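Local coordinates for PBP domain-containing protein (Vibrio parahaemolyticus, PDB 3MUQ) that is of unknown function but belongs to the periplasmic binding protein superfamily and so probably binds a small ligand outside the cytoplasm, at residues 24-34 and 218-228; 99-107 and 185-194. All blocks are in the same frame, centred on the assembly; numbering follows the deposited sequence. Where two conformers were deposited one is given.

How the interactions relate
Interactions 1 and 2 lie on opposite sides of the chain's centre, about 35 Å apart between their centres, and interaction 2 is nested within the long excursion of chain that interaction 1 closes. They share no helix or strand, though strand 78-90 borders both. Interaction 1 packs helix 20-32 against helices 213-224 and 226-236: it is mostly buried, carried by interlocking aromatic rings, with a charged aspartate-arginine pair beside them. Interaction 2 lays the loop 99-103 and the start of helix 104-113 over strand 185-188 and the turn after it. Here a single phenylalanine packs among valines, an aspartate takes a backbone amide at the start of the helix, which a serine caps, and lysines and glutamates lie toward solvent.

Interaction 1: residues 24-34 and 218-228; sequences LLPQFEKDTGY and AFSDWLVNPRG
W222 is the knob of this contact: its indole projects from helix 213-224 into a hollow on helix 20-32 formed by L24, Q27, F28 and D31. CG lies anti to the backbone N (chi1 -178°), which carries the rings out to the neighbouring helix. F28 CB sits squarely over the six-membered ring, 3.7 Å from its centroid, in a CH-pi contact, while the edge of the F28 ring is turned toward the face of the five-membered ring. G228 CA lies over the indole's opposite face, toward the ring's rim; a CB on this residue would run into the carbonyl oxygen of W222.

F28 is itself a bump between two aromatic residues. One of its faces is filled by F219, whose CD1 is 3.6 Å from F28 CE2, with the ring planes at 43°; T32 OG1 lies over the opposite face. Smaller hydrocarbon pieces close the flanks: L25 CD2 reaches F219 CZ, L24 CD1 meets L223 CD2 crosswise, and the small methyl of A218 fits against Y34 CE2. Beyond them, strand 35-41 backs L25 and F28, while F219 and L223 rest on strand 57-60, so both helices lie on the same sheet of this binding-protein-like fold.

The polar part of the contact centres on D31, which is buried. W222 NE1 gives a hydrogen bond of 3.0 Å to the anti lone pair of D31 OD2, nearly straight at 161°. R227, its chain bent at chi3, approaches side-on, with NE 3.0 Å from D31 OD2 and NH2 3.0 Å from D31 OD1. Q27 NE2 donates to D31 OD1 from the face opposite R227 NH2. Each carboxylate oxygen therefore accepts from two donors, which fixes the rotation of the group, satisfies the indole N-H and would be expected to keep D31 ionised.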
loop_
_atom_site.group_PDB
_atom_site.type_symbol
_atom_site.label_atom_id
_atom_site.label_comp_id
_atom_site.label_asym_id
_atom_site.label_seq_id
_atom_site.Cartn_x
_atom_site.Cartn_y
_atom_site.Cartn_z
ATOM N N LEU A 24 12.554 -7.709 3.502
ATOM C CA LEU A 24 12.713 -6.249 3.440
ATOM C C LEU A 24 14.080 -5.725 3.883
ATOM O O LEU A 24 14.680 -4.865 3.227
ATOM C CB LEU A 24 11.664 -5.581 4.333
ATOM C CG LEU A 24 10.232 -5.967 3.999
ATOM C CD1 LEU A 24 9.283 -5.142 4.833
ATOM C CD2 LEU A 24 9.975 -5.745 2.510
ATOM N N LEU A 25 14.536 -6.219 5.027
ATOM C CA LEU A 25 15.652 -5.608 5.741
ATOM C C LEU A 25 16.948 -5.552 4.977
ATOM O O LEU A 25 17.633 -4.534 5.029
ATOM C CB LEU A 25 15.867 -6.267 7.097
ATOM C CG LEU A 25 14.694 -5.940 8.025
ATOM C CD1 LEU A 25 14.967 -6.406 9.429
ATOM C CD2 LEU A 25 14.433 -4.456 7.995
ATOM N N PRO A 26 17.308 -6.655 4.296
ATOM C CA PRO A 26 18.548 -6.671 3.514
ATOM C C PRO A 26 18.598 -5.535 2.499
ATOM O O PRO A 26 19.611 -4.827 2.419
ATOM C CB PRO A 26 18.488 -8.026 2.800
ATOM C CG PRO A 26 17.692 -8.896 3.731
ATOM C CD PRO A 26 16.664 -7.985 4.345
ATOM N N GLN A 27 17.517 -5.342 1.742
ATOM C CA GLN A 27 17.497 -4.250 0.773
ATOM C C GLN A 27 17.534 -2.888 1.466
ATOM O O GLN A 27 18.237 -1.967 1.031
ATOM C CB GLN A 27 16.275 -4.341 -0.148
ATOM C CG GLN A 27 16.367 -3.400 -1.365
ATOM C CD GLN A 27 17.574 -3.712 -2.242
ATOM O OE1 GLN A 27 17.794 -4.861 -2.626
ATOM N NE2 GLN A 27 18.372 -2.692 -2.549
ATOM N N PHE A 28 16.783 -2.754 2.554
ATOM C CA PHE A 28 16.753 -1.477 3.260
ATOM C C PHE A 28 18.127 -1.108 3.792
ATOM O O PHE A 28 18.522 0.054 3.716
ATOM C CB PHE A 28 15.687 -1.460 4.363
ATOM C CG PHE A 28 15.715 -0.231 5.217
ATOM C CD1 PHE A 28 15.304 0.992 4.709
ATOM C CD2 PHE A 28 16.160 -0.293 6.533
ATOM C CE1 PHE A 28 15.326 2.144 5.497
ATOM C CE2 PHE A 28 16.176 0.860 7.330
ATOM C CZ PHE A 28 15.768 2.078 6.801
ATOM N N GLU A 29 18.861 -2.084 4.327
ATOM C CA GLU A 29 20.206 -1.798 4.834
ATOM C C GLU A 29 21.127 -1.434 3.689
ATOM O O GLU A 29 21.916 -0.495 3.788
ATOM C CB GLU A 29 20.814 -2.977 5.611
ATOM C CG GLU A 29 22.198 -2.638 6.198
ATOM C CD GLU A 29 22.911 -3.827 6.834
ATOM O OE1 GLU A 29 22.259 -4.853 7.110
ATOM O OE2 GLU A 29 24.134 -3.733 7.057
ATOM N N LYS A 30 21.033 -2.196 2.606
ATOM C CA LYS A 30 21.822 -1.922 1.419
ATOM C C LYS A 30 21.548 -0.498 0.961
ATOM O O LYS A 30 22.466 0.246 0.628
ATOM C CB LYS A 30 21.448 -2.911 0.310
ATOM C CG LYS A 30 22.096 -2.652 -1.047
ATOM C CD LYS A 30 23.516 -3.198 -1.100
ATOM C CE LYS A 30 24.205 -2.867 -2.420
ATOM N NZ LYS A 30 25.647 -3.270 -2.405
ATOM N N ASP A 31 20.278 -0.115 0.945
ATOM C CA ASP A 31 19.902 1.210 0.446
ATOM C C ASP A 31 20.389 2.347 1.339
ATOM O O ASP A 31 20.921 3.332 0.851
ATOM C CB ASP A 31 18.384 1.314 0.277
ATOM C CG ASP A 31 17.882 0.667 -1.010
ATOM O OD1 ASP A 31 18.717 0.296 -1.851
ATOM O OD2 ASP A 31 16.648 0.550 -1.186
ATOM N N THR A 32 20.209 2.213 2.648
ATOM C CA THR A 32 20.350 3.365 3.533
ATOM C C THR A 32 21.516 3.322 4.523
ATOM O O THR A 32 21.903 4.349 5.058
ATOM C CB THR A 32 19.079 3.569 4.360
ATOM O OG1 THR A 32 18.925 2.460 5.253
ATOM C CG2 THR A 32 17.868 3.664 3.449
ATOM N N GLY A 33 22.051 2.139 4.777
ATOM C CA GLY A 33 23.063 1.974 5.800
ATOM C C GLY A 33 22.499 1.792 7.206
ATOM O O GLY A 33 23.260 1.621 8.156
ATOM N N TYR A 34 21.177 1.834 7.364
ATOM C CA TYR A 34 20.615 1.618 8.695
ATOM C C TYR A 34 20.509 0.131 8.980
ATOM O O TYR A 34 20.195 -0.660 8.084
ATOM C CB TYR A 34 19.233 2.255 8.842
ATOM C CG TYR A 34 19.221 3.766 8.941
ATOM C CD1 TYR A 34 19.684 4.428 10.080
ATOM C CD2 TYR A 34 18.727 4.524 7.901
ATOM C CE1 TYR A 34 19.654 5.814 10.153
ATOM C CE2 TYR A 34 18.696 5.885 7.966
ATOM C CZ TYR A 34 19.154 6.531 9.082
ATOM O OH TYR A 34 19.088 7.906 9.096
ATOM N N ALA A 218 13.147 7.197 8.373
ATOM C CA ALA A 218 13.691 6.706 7.104
ATOM C C ALA A 218 13.122 5.312 6.744
ATOM O O ALA A 218 12.792 5.033 5.596
ATOM C CB ALA A 218 15.219 6.674 7.149
ATOM N N PHE A 219 13.004 4.440 7.733
ATOM C CA PHE A 219 12.513 3.087 7.495
ATOM C C PHE A 219 11.055 3.144 7.067
ATOM O O PHE A 219 10.652 2.486 6.109
ATOM C CB PHE A 219 12.679 2.236 8.766
ATOM C CG PHE A 219 12.392 0.776 8.573
ATOM C CD1 PHE A 219 12.651 0.156 7.360
ATOM C CD2 PHE A 219 11.889 0.017 9.614
ATOM C CE1 PHE A 219 12.398 -1.178 7.176
ATOM C CE2 PHE A 219 11.628 -1.324 9.443
ATOM C CZ PHE A 219 11.888 -1.928 8.214
ATOM N N SER A 220 10.271 3.949 7.780
ATOM C CA SER A 220 8.853 4.098 7.465
ATOM C C SER A 220 8.676 4.697 6.074
ATOM O O SER A 220 7.926 4.157 5.279
ATOM C CB SER A 220 8.139 4.969 8.504
ATOM O OG SER A 220 6.785 5.185 8.133
ATOM N N ASP A 221 9.376 5.804 5.786
ATOM C CA ASP A 221 9.345 6.425 4.456
ATOM C C ASP A 221 9.709 5.391 3.380
ATOM O O ASP A 221 9.043 5.270 2.355
ATOM C CB ASP A 221 10.331 7.607 4.383
ATOM C CG ASP A 221 9.886 8.792 5.207
ATOM O OD1 ASP A 221 8.689 8.849 5.571
ATOM O OD2 ASP A 221 10.736 9.669 5.488
ATOM N N TRP A 222 10.768 4.628 3.623
ATOM C CA TRP A 222 11.185 3.615 2.656
ATOM C C TRP A 222 10.091 2.554 2.463
ATOM O O TRP A 222 9.783 2.154 1.337
ATOM C CB TRP A 222 12.493 2.977 3.124
ATOM C CG TRP A 222 13.087 1.934 2.208
ATOM C CD1 TRP A 222 13.988 2.145 1.195
ATOM C CD2 TRP A 222 12.859 0.512 2.253
ATOM N NE1 TRP A 222 14.328 0.942 0.601
ATOM C CE2 TRP A 222 13.647 -0.072 1.226
ATOM C CE3 TRP A 222 12.069 -0.318 3.053
ATOM C CZ2 TRP A 222 13.660 -1.459 0.978
ATOM C CZ3 TRP A 222 12.086 -1.695 2.814
ATOM C CH2 TRP A 222 12.879 -2.254 1.779
ATOM N N LEU A 223 9.489 2.107 3.561
ATOM C CA LEU A 223 8.463 1.064 3.497
ATOM C C LEU A 223 7.243 1.447 2.671
ATOM O O LEU A 223 6.642 0.580 2.014
ATOM C CB LEU A 223 7.998 0.665 4.906
ATOM C CG LEU A 223 8.993 -0.093 5.778
ATOM C CD1 LEU A 223 8.521 -0.107 7.245
ATOM C CD2 LEU A 223 9.173 -1.497 5.243
ATOM N N VAL A 224 6.870 2.726 2.697
ATOM C CA VAL A 224 5.675 3.161 1.947
ATOM C C VAL A 224 5.995 3.744 0.564
ATOM O O VAL A 224 5.093 4.043 -0.211
ATOM C CB VAL A 224 4.792 4.157 2.744
ATOM C CG1 VAL A 224 4.307 3.531 4.084
ATOM C CG2 VAL A 224 5.526 5.470 2.968
ATOM N N ASN A 225 7.271 3.918 0.253
ATOM C CA ASN A 225 7.624 4.369 -1.079
ATOM C C ASN A 225 7.760 3.156 -2.005
ATOM O O ASN A 225 7.899 2.019 -1.534
ATOM C CB ASN A 225 8.873 5.271 -1.067
ATOM C CG ASN A 225 8.544 6.751 -0.702
ATOM O OD1 ASN A 225 8.775 7.671 -1.498
ATOM N ND2 ASN A 225 8.012 6.972 0.508
ATOM N N PRO A 226 7.683 3.382 -3.322
ATOM C CA PRO A 226 7.607 2.243 -4.243
ATOM C C PRO A 226 8.706 1.196 -4.070
ATOM O O PRO A 226 8.424 0.014 -4.273
ATOM C CB PRO A 226 7.652 2.910 -5.629
ATOM C CG PRO A 226 6.995 4.218 -5.401
ATOM C CD PRO A 226 7.474 4.662 -4.025
ATOM N N ARG A 227 9.921 1.590 -3.705
ATOM C CA ARG A 227 10.973 0.588 -3.481
ATOM C C ARG A 227 10.581 -0.443 -2.426
ATOM O O ARG A 227 10.723 -1.643 -2.640
ATOM C CB ARG A 227 12.301 1.239 -3.080
ATOM C CG ARG A 227 13.024 1.914 -4.222
ATOM C CD ARG A 227 14.222 2.737 -3.729
ATOM N NE ARG A 227 15.431 1.929 -3.604
ATOM C CZ ARG A 227 16.265 1.688 -4.612
ATOM N NH1 ARG A 227 16.011 2.194 -5.816
ATOM N NH2 ARG A 227 17.349 0.945 -4.418
ATOM N N GLY A 228 10.104 0.030 -1.278
ATOM C CA GLY A 228 9.727 -0.859 -0.201
ATOM C C GLY A 228 8.487 -1.653 -0.564
ATOM O O GLY A 228 8.383 -2.857 -0.265
#

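Interaction 2: residues 99-107 and 185-194; sequences KDDESVLDV and EILFQGDEKL
F188 pushes its ring beneath the loop that leads into helix 104-113. With CG anti to the backbone N (chi1 178°), the ring points into the other segment, and V107 CG2 lies over one face, 3.8 Å from the ring centroid, in a CH-pi contact. G190 N lies over the opposite face, and the carbonyl oxygens of D101 and E102 meet the ring edge, with D101 O 3.2 Å from F188 CE1. V104 CB packs on F188 CE2, and V104 CG2 on L194 CD2. F188 belongs to a classic beta bulge, in which it and L187 both face I88 of strand 78-90. Next to it, S103 is the N-cap of helix 104-113: its OG accepts from D106 N at 3.0 Å. D191 OD2 takes V104 N through its anti lone pair in a short 2.6 Å bond at 166°, while D191 OD1 accepts from K193 N in an Asx turn, so one carboxylate ties the helix start to the turn. Toward solvent the fit slackens. K99 runs its aliphatic chain past the carbonyl oxygen of L187, CG 3.8 Å from L187 O, leaving NZ 4.2 Å from E185 OE1, too far for a salt bridge; E185 pairs instead with K92. K193 CE merely grazes L105 CG at 4.1 Å.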
loop_
_atom_site.group_PDB
_atom_site.type_symbol
_atom_site.label_atom_id
_atom_site.label_comp_id
_atom_site.label_asym_id
_atom_site.label_seq_id
_atom_site.Cartn_x
_atom_site.Cartn_y
_atom_site.Cartn_z
ATOM N N LYS A 99 -19.381 -23.932 4.378
ATOM C CA LYS A 99 -19.970 -22.678 3.900
ATOM C C LYS A 99 -20.591 -21.797 4.993
ATOM O O LYS A 99 -20.546 -20.567 4.910
ATOM C CB LYS A 99 -21.010 -22.978 2.815
ATOM C CG LYS A 99 -21.356 -21.810 1.913
ATOM C CD LYS A 99 -22.424 -22.211 0.903
ATOM C CE LYS A 99 -22.924 -21.015 0.092
ATOM N NZ LYS A 99 -21.932 -20.505 -0.900
ATOM N N ASP A 100 -21.168 -22.420 6.016
ATOM C CA ASP A 100 -21.844 -21.651 7.051
ATOM C C ASP A 100 -21.189 -21.766 8.423
ATOM O O ASP A 100 -21.859 -21.597 9.441
ATOM C CB ASP A 100 -23.312 -22.068 7.153
ATOM C CG ASP A 100 -24.069 -21.859 5.860
ATOM O OD1 ASP A 100 -23.742 -20.907 5.120
ATOM O OD2 ASP A 100 -24.997 -22.648 5.583
ATOM N N ASP A 101 -19.891 -22.055 8.462
ATOM C CA ASP A 101 -19.193 -22.143 9.742
ATOM C C ASP A 101 -18.949 -20.753 10.300
ATOM O O ASP A 101 -19.043 -19.767 9.574
ATOM C CB ASP A 101 -17.890 -22.925 9.612
ATOM C CG ASP A 101 -18.126 -24.397 9.349
ATOM O OD1 ASP A 101 -19.298 -24.780 9.131
ATOM O OD2 ASP A 101 -17.146 -25.172 9.361
ATOM N N GLU A 102 -18.648 -20.681 11.594
ATOM C CA GLU A 102 -18.529 -19.403 12.288
ATOM C C GLU A 102 -17.131 -18.818 12.211
ATOM O O GLU A 102 -16.968 -17.626 11.963
ATOM C CB GLU A 102 -18.928 -19.551 13.754
ATOM C CG GLU A 102 -20.404 -19.791 13.977
ATOM C CD GLU A 102 -20.705 -20.185 15.410
ATOM O OE1 GLU A 102 -20.741 -21.404 15.695
ATOM O OE2 GLU A 102 -20.898 -19.278 16.251
ATOM N N SER A 103 -16.125 -19.653 12.448
ATOM C CA SER A 103 -14.746 -19.190 12.430
ATOM C C SER A 103 -13.954 -19.942 11.377
ATOM O O SER A 103 -14.389 -20.985 10.897
ATOM C CB SER A 103 -14.095 -19.370 13.797
ATOM O OG SER A 103 -13.837 -20.735 14.063
ATOM N N VAL A 104 -12.794 -19.409 11.013
ATOM C CA VAL A 104 -11.947 -20.081 10.049
ATOM C C VAL A 104 -11.310 -21.302 10.720
ATOM O O VAL A 104 -10.957 -22.284 10.055
ATOM C CB VAL A 104 -10.873 -19.133 9.455
ATOM C CG1 VAL A 104 -9.933 -18.634 10.532
ATOM C CG2 VAL A 104 -10.098 -19.828 8.352
ATOM N N LEU A 105 -11.177 -21.263 12.045
ATOM C CA LEU A 105 -10.637 -22.427 12.741
ATOM C C LEU A 105 -11.626 -23.606 12.674
ATOM O O LEU A 105 -11.215 -24.749 12.490
ATOM C CB LEU A 105 -10.234 -22.092 14.179
ATOM C CG LEU A 105 -9.183 -20.992 14.371
ATOM C CD1 LEU A 105 -8.746 -20.976 15.819
ATOM C CD2 LEU A 105 -7.967 -21.179 13.471
ATOM N N ASP A 106 -12.924 -23.328 12.789
ATOM C CA ASP A 106 -13.939 -24.350 12.533
ATOM C C ASP A 106 -13.822 -24.901 11.108
ATOM O O ASP A 106 -13.941 -26.114 10.875
ATOM C CB ASP A 106 -15.350 -23.795 12.752
ATOM C CG ASP A 106 -15.643 -23.515 14.214
ATOM O OD1 ASP A 106 -14.918 -24.063 15.079
ATOM O OD2 ASP A 106 -16.592 -22.746 14.497
ATOM N N VAL A 107 -13.592 -24.008 10.155
ATOM C CA VAL A 107 -13.442 -24.423 8.770
ATOM C C VAL A 107 -12.261 -25.393 8.605
ATOM O O VAL A 107 -12.407 -26.467 8.015
ATOM C CB VAL A 107 -13.312 -23.217 7.799
ATOM C CG1 VAL A 107 -12.972 -23.704 6.415
ATOM C CG2 VAL A 107 -14.619 -22.391 7.773
ATOM N N GLU A 185 -15.576 -21.531 -5.874
ATOM C CA GLU A 185 -16.196 -20.299 -5.382
ATOM C C GLU A 185 -15.535 -19.922 -4.068
ATOM O O GLU A 185 -14.889 -20.762 -3.430
ATOM C CB GLU A 185 -17.674 -20.527 -5.070
ATOM C CG GLU A 185 -18.623 -20.376 -6.215
ATOM C CD GLU A 185 -20.072 -20.654 -5.801
ATOM O OE1 GLU A 185 -20.305 -21.187 -4.683
ATOM O OE2 GLU A 185 -20.978 -20.336 -6.605
ATOM N N ILE A 186 -15.727 -18.676 -3.641
ATOM C CA ILE A 186 -15.428 -18.295 -2.268
ATOM C C ILE A 186 -16.476 -18.941 -1.366
ATOM O O ILE A 186 -17.679 -18.736 -1.549
ATOM C CB ILE A 186 -15.470 -16.776 -2.083
ATOM C CG1 ILE A 186 -14.326 -16.103 -2.849
ATOM C CG2 ILE A 186 -15.405 -16.406 -0.596
ATOM C CD1 ILE A 186 -14.427 -14.593 -2.842
ATOM N N LEU A 187 -16.035 -19.734 -0.396
ATOM C CA LEU A 187 -16.993 -20.440 0.440
ATOM C C LEU A 187 -17.007 -19.897 1.853
ATOM O O LEU A 187 -17.980 -20.086 2.574
ATOM C CB LEU A 187 -16.720 -21.950 0.465
ATOM C CG LEU A 187 -16.933 -22.732 -0.827
ATOM C CD1 LEU A 187 -16.558 -24.171 -0.602
ATOM C CD2 LEU A 187 -18.381 -22.617 -1.296
ATOM N N PHE A 188 -15.927 -19.240 2.257
ATOM C CA PHE A 188 -15.887 -18.659 3.592
ATOM C C PHE A 188 -14.956 -17.456 3.663
ATOM O O PHE A 188 -13.827 -17.503 3.170
ATOM C CB PHE A 188 -15.467 -19.708 4.620
ATOM C CG PHE A 188 -15.363 -19.177 6.017
ATOM C CD1 PHE A 188 -16.459 -19.208 6.866
ATOM C CD2 PHE A 188 -14.176 -18.644 6.479
ATOM C CE1 PHE A 188 -16.367 -18.725 8.162
ATOM C CE2 PHE A 188 -14.075 -18.150 7.775
ATOM C CZ PHE A 188 -15.176 -18.197 8.618
ATOM N N GLN A 189 -15.436 -16.377 4.267
ATOM C CA GLN A 189 -14.623 -15.170 4.413
ATOM C C GLN A 189 -15.034 -14.337 5.628
ATOM O O GLN A 189 -14.528 -13.232 5.834
ATOM C CB GLN A 189 -14.646 -14.313 3.131
ATOM C CG GLN A 189 -16.028 -13.845 2.686
ATOM C CD GLN A 189 -15.974 -12.974 1.446
ATOM O OE1 GLN A 189 -15.104 -12.104 1.319
ATOM N NE2 GLN A 189 -16.905 -13.204 0.517
ATOM N N GLY A 190 -15.932 -14.876 6.443
ATOM C CA GLY A 190 -16.393 -14.159 7.620
ATOM C C GLY A 190 -15.590 -14.408 8.890
ATOM O O GLY A 190 -16.083 -15.052 9.827
ATOM N N ASP A 191 -14.362 -13.895 8.934
ATOM C CA ASP A 191 -13.511 -14.066 10.108
ATOM C C ASP A 191 -12.423 -12.986 10.132
ATOM O O ASP A 191 -11.696 -12.790 9.158
ATOM C CB ASP A 191 -12.912 -15.483 10.142
ATOM C CG ASP A 191 -12.305 -15.856 11.510
ATOM O OD1 ASP A 191 -11.721 -14.994 12.198
ATOM O OD2 ASP A 191 -12.386 -17.038 11.897
ATOM N N GLU A 192 -12.327 -12.282 11.256
ATOM C CA GLU A 192 -11.403 -11.168 11.384
ATOM C C GLU A 192 -9.952 -11.615 11.311
ATOM O O GLU A 192 -9.057 -10.808 11.081
ATOM C CB GLU A 192 -11.681 -10.377 12.669
ATOM C CG GLU A 192 -13.007 -9.620 12.616
ATOM C CD GLU A 192 -13.214 -8.660 13.781
ATOM O OE1 GLU A 192 -13.142 -9.103 14.949
ATOM O OE2 GLU A 192 -13.467 -7.460 13.521
ATOM N N LYS A 193 -9.718 -12.904 11.495
ATOM C CA LYS A 193 -8.378 -13.444 11.318
ATOM C C LYS A 193 -7.945 -13.406 9.850
ATOM O O LYS A 193 -6.751 -13.464 9.553
ATOM C CB LYS A 193 -8.294 -14.878 11.832
ATOM C CG LYS A 193 -8.639 -15.042 13.298
ATOM C CD LYS A 193 -7.928 -16.255 13.864
ATOM C CE LYS A 193 -8.797 -16.987 14.860
ATOM N NZ LYS A 193 -9.374 -16.071 15.874
ATOM N N LEU A 194 -8.916 -13.312 8.943
ATOM C CA LEU A 194 -8.648 -13.383 7.503
ATOM C C LEU A 194 -8.312 -12.015 6.903
ATOM O O LEU A 194 -7.832 -11.920 5.771
ATOM C CB LEU A 194 -9.835 -14.023 6.764
ATOM C CG LEU A 194 -10.105 -15.512 7.060
ATOM C CD1 LEU A 194 -11.331 -16.024 6.292
ATOM C CD2 LEU A 194 -8.901 -16.377 6.733
#